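Local coordinates for protein beta-N-acetylhexosaminidase (Beutenbergia cavernae, PDB 5BU9) that probably catalyses the hydrolysis of terminal non-reducing N-acetyl-D-hexosamine residues from N-acetyl-beta-D-hexosaminides, as a glycosyl hydrolase family 3 enzyme, at residues A114-W117 against G118-A122; Q86-G90 against P91-D95; A169-A172 against G173-S177. One frame throughout, in Å; residues are numbered along the deposited sequence.

Contact 1 is the middle of the row. Its helix, 107-123, meets the loop of contact 2 on one flank, where Glu120 OE2 lies 2.5 Å from Ser94 OG in a probable hydrogen bond, and helix 160-176 of contact 3 on another, where Thr115 O lies 2.7 Å from Ser177 OG, again probably bonded. The centre of contact 1 is about 10 Å from that of contact 2 and about 8 Å from that of contact 3. Contacts 2 and 3 do not touch: their centres are about 17 Å apart and their nearest atoms about 9 Å. All three belong to the TIM-barrel domain of family 3, with contacts 1 and 3 on successive helices of it.

Contact 1. Residues A114-W117 against G118-A122; sequences ATTW and GAELA
Glu120 folds its side chain back over the preceding helical turn, its CG resting 3.4 Å from Thr116 O. Since CG stands anti to the carbonyl carbon (chi1 -56°) and the chain is extended beyond it, the carboxylate reaches back between two residues of that turn. Glu120 OE2 comes 3.9 Å from the methyl CG2 of Thr116, while Glu120 OE1 lies 3.9 Å from Trp117 CA. Each oxygen also has a polar partner. A water donates to Glu120 OE1 at 2.9 Å and to Trp117 O at 3.0 Å, tying the carboxylate to the backbone one turn earlier, and Glu120 OE2 is hydrogen-bonded to Ser94 OG in the loop alongside. Cutting Glu120 back to an alanine removes the carboxylate and is likely to leave Ser94 OG and the bridging water without this acceptor, and the CG2 methyl of Thr116 uncovered on that side.

Trp117 O is a busy acceptor. Besides the water, Trp117 O takes the regular helical bond from Leu121 N, 3.1 Å and fairly straight at 162°, plus a weak one from Glu120 N. CG of Leu121 packs 3.6 Å from Trp117 O. The indole of Trp117 packs on Ser94, Ile96 and Pro97 of the loop and on Phe170 of helix 160-176. Gly118 N gives Ala114 O a short helical bond of 2.8 Å, and a CB on Gly118 would sit tight against Ala114 O. The contacts within the helix are i to i+3 and i to i+4, along helix 107-123, which links the parallel strands 75-82 and 128-129, the beta-alpha-beta crossover from which a TIM barrel is built.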
ATOM      1  N   ALA A 114       6.774  -1.167  18.345  1.00 41.15           N
ATOM      2  CA  ALA A 114       6.554  -0.636  16.992  1.00 53.91           C
ATOM      3  C   ALA A 114       7.032   0.799  16.922  1.00 38.09           C
ATOM      4  O   ALA A 114       7.367   1.282  15.853  1.00 43.92           O
ATOM      5  CB  ALA A 114       5.114  -0.715  16.590  1.00 40.18           C
ATOM      6  N   THR A 115       7.054   1.473  18.067  1.00 39.60           N
ATOM      7  CA  THR A 115       7.616   2.818  18.135  1.00 49.83           C
ATOM      8  C   THR A 115       9.111   2.751  17.801  1.00 47.93           C
ATOM      9  O   THR A 115       9.654   3.572  17.050  1.00 48.23           O
ATOM     10  CB  THR A 115       7.420   3.440  19.522  1.00 44.09           C
ATOM     11  OG1 THR A 115       6.028   3.448  19.842  1.00 52.05           O
ATOM     12  CG2 THR A 115       7.975   4.861  19.564  1.00 42.87           C
ATOM     13  N   THR A 116       9.774   1.760  18.372  1.00 49.70           N
ATOM     14  CA  THR A 116      11.177   1.523  18.101  1.00 43.30           C
ATOM     15  C   THR A 116      11.374   1.222  16.620  1.00 44.34           C
ATOM     16  O   THR A 116      12.221   1.842  15.981  1.00 50.69           O
ATOM     17  CB  THR A 116      11.704   0.371  18.949  1.00 45.71           C
ATOM     18  OG1 THR A 116      11.472   0.672  20.327  1.00 50.15           O
ATOM     19  CG2 THR A 116      13.193   0.142  18.708  1.00 42.72           C
ATOM     20  N   TRP A 117      10.582   0.294  16.072  1.00 39.12           N
ATOM     21  CA  TRP A 117      10.715  -0.114  14.656  1.00 36.94           C
ATOM     22  C   TRP A 117      10.492   1.081  13.749  1.00 39.39           C
ATOM     23  O   TRP A 117      11.212   1.294  12.777  1.00 37.61           O
ATOM     24  CB  TRP A 117       9.720  -1.224  14.305  1.00 35.88           C
ATOM     25  CG  TRP A 117       9.905  -2.408  15.164  1.00 67.28           C
ATOM     26  CD1 TRP A 117      11.054  -2.775  15.800  1.00 42.95           C
ATOM     27  CD2 TRP A 117       8.913  -3.375  15.536  1.00 40.12           C
ATOM     28  NE1 TRP A 117      10.845  -3.916  16.535  1.00 38.37           N
ATOM     29  CE2 TRP A 117       9.537  -4.302  16.394  1.00 57.61           C
ATOM     30  CE3 TRP A 117       7.564  -3.548  15.226  1.00 47.80           C
ATOM     31  CZ2 TRP A 117       8.858  -5.399  16.930  1.00 37.86           C
ATOM     32  CZ3 TRP A 117       6.892  -4.625  15.765  1.00 43.43           C
ATOM     33  CH2 TRP A 117       7.537  -5.533  16.610  1.00 59.76           C
ATOM     34  N   GLY A 118       9.488   1.875  14.086  1.00 39.68           N
ATOM     35  CA  GLY A 118       9.221   3.100  13.354  1.00 47.55           C
ATOM     36  C   GLY A 118      10.356   4.108  13.354  1.00 38.03           C
ATOM     37  O   GLY A 118      10.609   4.733  12.319  1.00 38.40           O
ATOM     38  N   ALA A 119      11.034   4.264  14.500  1.00 38.42           N
ATOM     39  CA  ALA A 119      12.136   5.222  14.643  1.00 44.25           C
ATOM     40  C   ALA A 119      13.296   4.861  13.691  1.00 39.26           C
ATOM     41  O   ALA A 119      13.960   5.734  13.120  1.00 45.78           O
ATOM     42  CB  ALA A 119      12.626   5.270  16.101  1.00 41.29           C
ATOM     43  N   GLU A 120      13.518   3.559  13.528  1.00 50.55           N
ATOM     44  CA  GLU A 120      14.533   3.044  12.628  1.00 40.96           C
ATOM     45  C   GLU A 120      14.116   3.354  11.195  1.00 47.79           C
ATOM     46  O   GLU A 120      14.926   3.810  10.404  1.00 37.35           O
ATOM     47  CB  GLU A 120      14.719   1.539  12.843  1.00 42.92           C
ATOM     48  CG  GLU A 120      15.061   1.142  14.285  1.00 39.62           C
ATOM     49  CD  GLU A 120      14.898  -0.360  14.543  1.00 39.35           C
ATOM     50  OE1 GLU A 120      14.338  -1.061  13.673  1.00 41.26           O
ATOM     51  OE2 GLU A 120      15.316  -0.841  15.622  1.00 53.42           O
ATOM     52  N   LEU A 121      12.846   3.129  10.870  1.00 42.67           N
ATOM     53  CA  LEU A 121      12.353   3.474   9.536  1.00 36.80           C
ATOM     54  C   LEU A 121      12.542   4.959   9.281  1.00 53.05           C
ATOM     55  O   LEU A 121      13.130   5.334   8.279  1.00 35.42           O
ATOM     56  CB  LEU A 121      10.893   3.095   9.369  1.00 33.70           C
ATOM     57  CG  LEU A 121      10.652   1.600   9.283  1.00 32.94           C
ATOM     58  CD1 LEU A 121       9.157   1.356   9.156  1.00 32.27           C
ATOM     59  CD2 LEU A 121      11.379   1.056   8.106  1.00 32.39           C
ATOM     60  N   ALA A 122      12.073   5.803  10.198  1.00 37.52           N
ATOM     61  CA  ALA A 122      12.149   7.254  10.023  1.00 38.69           C
ATOM     62  C   ALA A 122      13.589   7.707   9.870  1.00 46.74           C
ATOM     63  O   ALA A 122      13.876   8.599   9.090  1.00 41.00           O
ATOM     64  CB  ALA A 122      11.511   7.979  11.211  1.00 37.84           C
TER
HETATM   65  O   HOH W   1      12.325  -1.226  11.559  1.00 41.98           O

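Contact 2. Residues Q86-G90 against P91-D95; sequences QVLRG and PGFSD
Gly90 O accepts the amide of Phe93 at 2.9 Å and closes a type II beta turn with Pro91 and Gly92 at its corners. Both glycines have positive phi (109° at Gly90), and at either place a side chain would jam against the preceding carbonyl oxygen.

Gln86 spans the base of the loop. Its CG is anti to the backbone N (chi1 -174°) and the rest of the chain is extended, which carries the amide across to the returning limb of the loop. Gln86 NE2 donates to Ser94 O at 2.8 Å and to Leu88 O at 3.0 Å, both close to the amide plane, while Gln86 OE1 takes the amide of Ile96. Above this, CB of Leu88 sits over one face of the Phe93 ring, 3.8 Å from the centroid, in a CH-pi contact. Asp95 OD1 lies against CG of Arg89 at 3.7 Å; the nearest charged atoms, Arg89 NH2 and Asp95 OD1, stay 4.6 Å apart, beyond a salt bridge. A water accepts from Gly90 N at 2.9 Å.

The buried amide of Gln86, bonded to backbone at both ends, probably helps fix the loop, and the charged pair can add at most a weak attraction.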
ATOM      1  N   GLN A  86      10.111  -8.195   5.771  1.00 37.08           N
ATOM      2  CA  GLN A  86      10.850  -7.090   6.363  1.00 31.79           C
ATOM      3  C   GLN A  86      11.892  -6.675   5.336  1.00 42.83           C
ATOM      4  O   GLN A  86      12.932  -7.321   5.209  1.00 34.62           O
ATOM      5  CB  GLN A  86      11.502  -7.487   7.708  1.00 32.74           C
ATOM      6  CG  GLN A  86      12.166  -6.280   8.431  1.00 33.65           C
ATOM      7  CD  GLN A  86      12.872  -6.643   9.718  1.00 39.61           C
ATOM      8  OE1 GLN A  86      12.501  -7.603  10.394  1.00 42.52           O
ATOM      9  NE2 GLN A  86      13.904  -5.863  10.073  1.00 38.05           N
ATOM     10  N   VAL A  87      11.598  -5.638   4.557  1.00 41.20           N
ATOM     11  CA  VAL A  87      12.491  -5.291   3.470  1.00 32.32           C
ATOM     12  C   VAL A  87      13.809  -4.756   4.044  1.00 35.65           C
ATOM     13  O   VAL A  87      14.876  -5.018   3.511  1.00 44.83           O
ATOM     14  CB  VAL A  87      11.865  -4.264   2.523  1.00 30.20           C
ATOM     15  CG1 VAL A  87      12.955  -3.709   1.586  1.00 29.84           C
ATOM     16  CG2 VAL A  87      10.678  -4.882   1.727  1.00 30.07           C
ATOM     17  N   LEU A  88      13.730  -3.997   5.131  1.00 37.25           N
ATOM     18  CA  LEU A  88      14.910  -3.292   5.626  1.00 32.77           C
ATOM     19  C   LEU A  88      15.459  -3.981   6.867  1.00 34.67           C
ATOM     20  O   LEU A  88      14.822  -4.023   7.935  1.00 34.83           O
ATOM     21  CB  LEU A  88      14.574  -1.821   5.905  1.00 32.60           C
ATOM     22  CG  LEU A  88      14.155  -1.041   4.644  1.00 36.79           C
ATOM     23  CD1 LEU A  88      13.743   0.389   4.981  1.00 31.27           C
ATOM     24  CD2 LEU A  88      15.261  -1.058   3.572  1.00 31.30           C
ATOM     25  N   ARG A  89      16.662  -4.502   6.719  1.00 37.41           N
ATOM     26  CA  ARG A  89      17.290  -5.290   7.759  1.00 41.16           C
ATOM     27  C   ARG A  89      18.738  -4.861   7.881  1.00 47.40           C
ATOM     28  O   ARG A  89      19.224  -4.129   7.027  1.00 43.24           O
ATOM     29  CB  ARG A  89      17.172  -6.791   7.430  1.00 40.95           C
ATOM     30  CG  ARG A  89      16.988  -7.689   8.649  1.00100.26           C
ATOM     31  CD  ARG A  89      17.180  -9.148   8.296  1.00 94.07           C
ATOM     32  NE  ARG A  89      16.361  -9.516   7.144  1.00 99.78           N
ATOM     33  CZ  ARG A  89      15.063  -9.808   7.214  1.00106.24           C
ATOM     34  NH1 ARG A  89      14.382 -10.145   6.106  1.00 43.68           N
ATOM     35  NH2 ARG A  89      14.452  -9.771   8.401  1.00 84.98           N
ATOM     36  N   GLY A  90      19.428  -5.293   8.938  1.00 40.45           N
ATOM     37  CA  GLY A  90      20.852  -5.033   9.047  1.00 42.02           C
ATOM     38  C   GLY A  90      21.194  -4.008  10.113  1.00 50.11           C
ATOM     39  O   GLY A  90      20.387  -3.779  11.016  1.00 45.70           O
ATOM     40  N   PRO A  91      22.390  -3.381  10.008  1.00 58.97           N
ATOM     41  CA  PRO A  91      22.864  -2.426  11.029  1.00 53.31           C
ATOM     42  C   PRO A  91      21.875  -1.287  11.317  1.00 60.82           C
ATOM     43  O   PRO A  91      21.524  -0.500  10.430  1.00 44.63           O
ATOM     44  CB  PRO A  91      24.170  -1.897  10.428  1.00 46.29           C
ATOM     45  CG  PRO A  91      24.649  -3.054   9.568  1.00 46.35           C
ATOM     46  CD  PRO A  91      23.394  -3.600   8.948  1.00 44.38           C
ATOM     47  N   GLY A  92      21.413  -1.229  12.566  1.00 55.78           N
ATOM     48  CA  GLY A  92      20.467  -0.206  12.998  1.00 48.72           C
ATOM     49  C   GLY A  92      18.999  -0.606  12.902  1.00 72.10           C
ATOM     50  O   GLY A  92      18.122   0.137  13.332  1.00 59.34           O
ATOM     51  N   PHE A  93      18.727  -1.776  12.324  1.00 42.43           N
ATOM     52  CA  PHE A  93      17.357  -2.292  12.226  1.00 48.06           C
ATOM     53  C   PHE A  93      17.142  -3.468  13.165  1.00 42.25           C
ATOM     54  O   PHE A  93      17.971  -4.396  13.210  1.00 49.85           O
ATOM     55  CB  PHE A  93      17.033  -2.735  10.793  1.00 41.77           C
ATOM     56  CG  PHE A  93      16.801  -1.595   9.829  1.00 51.84           C
ATOM     57  CD1 PHE A  93      15.681  -0.783   9.947  1.00 45.19           C
ATOM     58  CD2 PHE A  93      17.684  -1.364   8.779  1.00 45.22           C
ATOM     59  CE1 PHE A  93      15.460   0.277   9.054  1.00 36.01           C
ATOM     60  CE2 PHE A  93      17.469  -0.321   7.871  1.00 39.42           C
ATOM     61  CZ  PHE A  93      16.352   0.503   8.018  1.00 39.34           C
ATOM     62  N   SER A  94      16.039  -3.439  13.909  1.00 45.34           N
ATOM     63  CA  SER A  94      15.595  -4.600  14.692  1.00 43.84           C
ATOM     64  C   SER A  94      15.310  -5.811  13.799  1.00 42.32           C
ATOM     65  O   SER A  94      15.047  -5.653  12.609  1.00 49.78           O
ATOM     66  CB  SER A  94      14.340  -4.252  15.483  1.00 39.55           C
ATOM     67  OG  SER A  94      14.616  -3.138  16.306  1.00 48.45           O
ATOM     68  N   ASP A  95      15.388  -7.018  14.357  1.00 39.54           N
ATOM     69  CA  ASP A  95      14.826  -8.187  13.684  1.00 57.66           C
ATOM     70  C   ASP A  95      13.400  -8.295  14.203  1.00 47.37           C
ATOM     71  O   ASP A  95      13.169  -8.775  15.310  1.00 53.78           O
ATOM     72  CB  ASP A  95      15.630  -9.477  13.943  1.00 48.23           C
ATOM     73  CG  ASP A  95      17.016  -9.473  13.262  1.00 91.60           C
ATOM     74  OD1 ASP A  95      17.100  -9.147  12.052  1.00 72.66           O
ATOM     75  OD2 ASP A  95      18.029  -9.802  13.934  1.00 70.27           O
TER
HETATM   76  O   HOH W   2      18.076  -6.360  11.252  1.00 47.61           O

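Contact 3. Residues A169-A172 against G173-S177; sequences AFSA and GMRAS
Arg175 N reaches Ser171 O at 2.8 Å in a nearly linear bond, 176° at the hydrogen, the shortest of the helical bonds joining 169-172 to 173-177. The two side chains meet as well. CG of Arg175 lies 3.4 Å from Ser171 O, and the extended chain then brings the guanidinium back so that one of its faces lies over CB of Ser171, with Arg175 NH1 3.7 Å from that carbon. The guanidinium makes its salt bridge elsewhere, through NE to Glu180, and Ser171 OG is taken up by Thr181. The side chains therefore meet by van der Waals packing of Ser171 CB on the guanidinium face, without a bond between their polar ends.

On another flank of the helix Met174, modelled as selenomethionine, packs on Phe170. The two side chains run side by side in the same direction. Met174 CG is anti to the backbone N, but bends at chi2 (74°) and chi3 turn Met174 CE back over one face of the Phe170 ring, 3.6 Å from its centroid and 18° off the normal. Met174 SE stands obliquely, 5.0 Å from the Phe170 ring centroid; together they form a CH-pi and Met-aromatic pair. This buried face fits against helix 107-123, where Met174 meets Ala114 and Leu121, and against Asn129 of strand 128-129.

Ser177 N bonds to Met174 O at 3.0 Å, just before the chain runs on to strand 180-186. Helix 160-176 forms the crossover between the parallel strands 128-129 and 180-186, one beta-alpha-beta unit of the TIM barrel.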
ATOM      1  N   ALA A 169      -2.311  -1.030  17.541  1.00 42.21           N
ATOM      2  CA  ALA A 169      -1.220  -0.760  18.452  1.00 43.11           C
ATOM      3  C   ALA A 169       0.016  -0.497  17.603  1.00 46.68           C
ATOM      4  O   ALA A 169       0.730   0.477  17.816  1.00 42.42           O
ATOM      5  CB  ALA A 169      -1.006  -1.914  19.374  1.00 44.11           C
ATOM      6  N   PHE A 170       0.223  -1.355  16.601  1.00 40.58           N
ATOM      7  CA  PHE A 170       1.377  -1.257  15.695  1.00 59.44           C
ATOM      8  C   PHE A 170       1.337   0.099  14.987  1.00 39.91           C
ATOM      9  O   PHE A 170       2.323   0.815  14.967  1.00 38.89           O
ATOM     10  CB  PHE A 170       1.360  -2.456  14.716  1.00 38.07           C
ATOM     11  CG  PHE A 170       2.428  -2.441  13.626  1.00 47.64           C
ATOM     12  CD1 PHE A 170       2.250  -1.711  12.453  1.00 35.45           C
ATOM     13  CD2 PHE A 170       3.547  -3.259  13.725  1.00 38.70           C
ATOM     14  CE1 PHE A 170       3.187  -1.745  11.437  1.00 36.58           C
ATOM     15  CE2 PHE A 170       4.483  -3.300  12.707  1.00 35.55           C
ATOM     16  CZ  PHE A 170       4.305  -2.534  11.554  1.00 34.29           C
ATOM     17  N   SER A 171       0.177   0.454  14.453  1.00 39.31           N
ATOM     18  CA  SER A 171      -0.006   1.726  13.763  1.00 50.27           C
ATOM     19  C   SER A 171       0.321   2.887  14.697  1.00 46.56           C
ATOM     20  O   SER A 171       1.038   3.816  14.320  1.00 44.30           O
ATOM     21  CB  SER A 171      -1.455   1.862  13.229  1.00 37.25           C
ATOM     22  OG  SER A 171      -1.709   0.993  12.141  1.00 41.92           O
ATOM     23  N   ALA A 172      -0.200   2.825  15.920  1.00 46.03           N
ATOM     24  CA  ALA A 172       0.008   3.903  16.894  1.00 42.22           C
ATOM     25  C   ALA A 172       1.498   4.171  17.186  1.00 43.96           C
ATOM     26  O   ALA A 172       1.918   5.332  17.247  1.00 54.73           O
ATOM     27  CB  ALA A 172      -0.738   3.601  18.170  1.00 43.79           C
ATOM     28  N   GLY A 173       2.296   3.116  17.355  1.00 49.34           N
ATOM     29  CA  GLY A 173       3.720   3.282  17.614  1.00 50.68           C
ATOM     30  C   GLY A 173       4.464   3.815  16.397  1.00 41.47           C
ATOM     31  O   GLY A 173       5.396   4.608  16.486  1.00 54.12           O
HETATM   32  N   MSE A 174       4.018   3.354  15.246  1.00 41.20           N
HETATM   33  CA  MSE A 174       4.561   3.760  13.978  1.00 46.23           C
HETATM   34  C   MSE A 174       4.348   5.275  13.830  1.00 52.57           C
HETATM   35  O   MSE A 174       5.319   6.016  13.634  1.00 38.90           O
HETATM   36  CB  MSE A 174       3.890   2.934  12.859  1.00 39.12           C
HETATM   37  CG  MSE A 174       4.704   2.762  11.589  1.00 75.74           C
HETATM   38 SE   MSE A 174       6.203   1.521  11.661  0.82 49.96          SE
HETATM   39  CE  MSE A 174       5.518   0.376  13.060  1.00103.99           C
ATOM     40  N   ARG A 175       3.096   5.734  13.980  1.00 40.57           N
ATOM     41  CA  ARG A 175       2.766   7.159  13.925  1.00 39.73           C
ATOM     42  C   ARG A 175       3.532   7.953  14.983  1.00 53.78           C
ATOM     43  O   ARG A 175       3.951   9.066  14.705  1.00 43.12           O
ATOM     44  CB  ARG A 175       1.263   7.396  14.119  1.00 54.10           C
ATOM     45  CG  ARG A 175       0.398   6.836  13.010  1.00 81.81           C
ATOM     46  CD  ARG A 175      -1.072   7.335  13.018  1.00 44.82           C
ATOM     47  NE  ARG A 175      -1.795   6.538  12.027  1.00 61.29           N
ATOM     48  CZ  ARG A 175      -2.634   5.554  12.327  1.00 87.24           C
ATOM     49  NH1 ARG A 175      -2.909   5.287  13.598  1.00 49.41           N
ATOM     50  NH2 ARG A 175      -3.216   4.852  11.359  1.00 78.27           N
ATOM     51  N   ALA A 176       3.727   7.391  16.183  1.00 42.59           N
ATOM     52  CA  ALA A 176       4.424   8.126  17.256  1.00 48.71           C
ATOM     53  C   ALA A 176       5.871   8.402  16.865  1.00 43.95           C
ATOM     54  O   ALA A 176       6.498   9.316  17.396  1.00 50.40           O
ATOM     55  CB  ALA A 176       4.370   7.364  18.597  1.00 45.66           C
ATOM     56  N   SER A 177       6.398   7.613  15.931  1.00 46.94           N
ATOM     57  CA  SER A 177       7.744   7.848  15.419  1.00 42.52           C
ATOM     58  C   SER A 177       7.771   8.547  14.044  1.00 46.88           C
ATOM     59  O   SER A 177       8.818   8.611  13.417  1.00 47.75           O
ATOM     60  CB  SER A 177       8.506   6.527  15.351  1.00 41.33           C
ATOM     61  OG  SER A 177       8.843   6.099  16.665  1.00 49.11           O
TER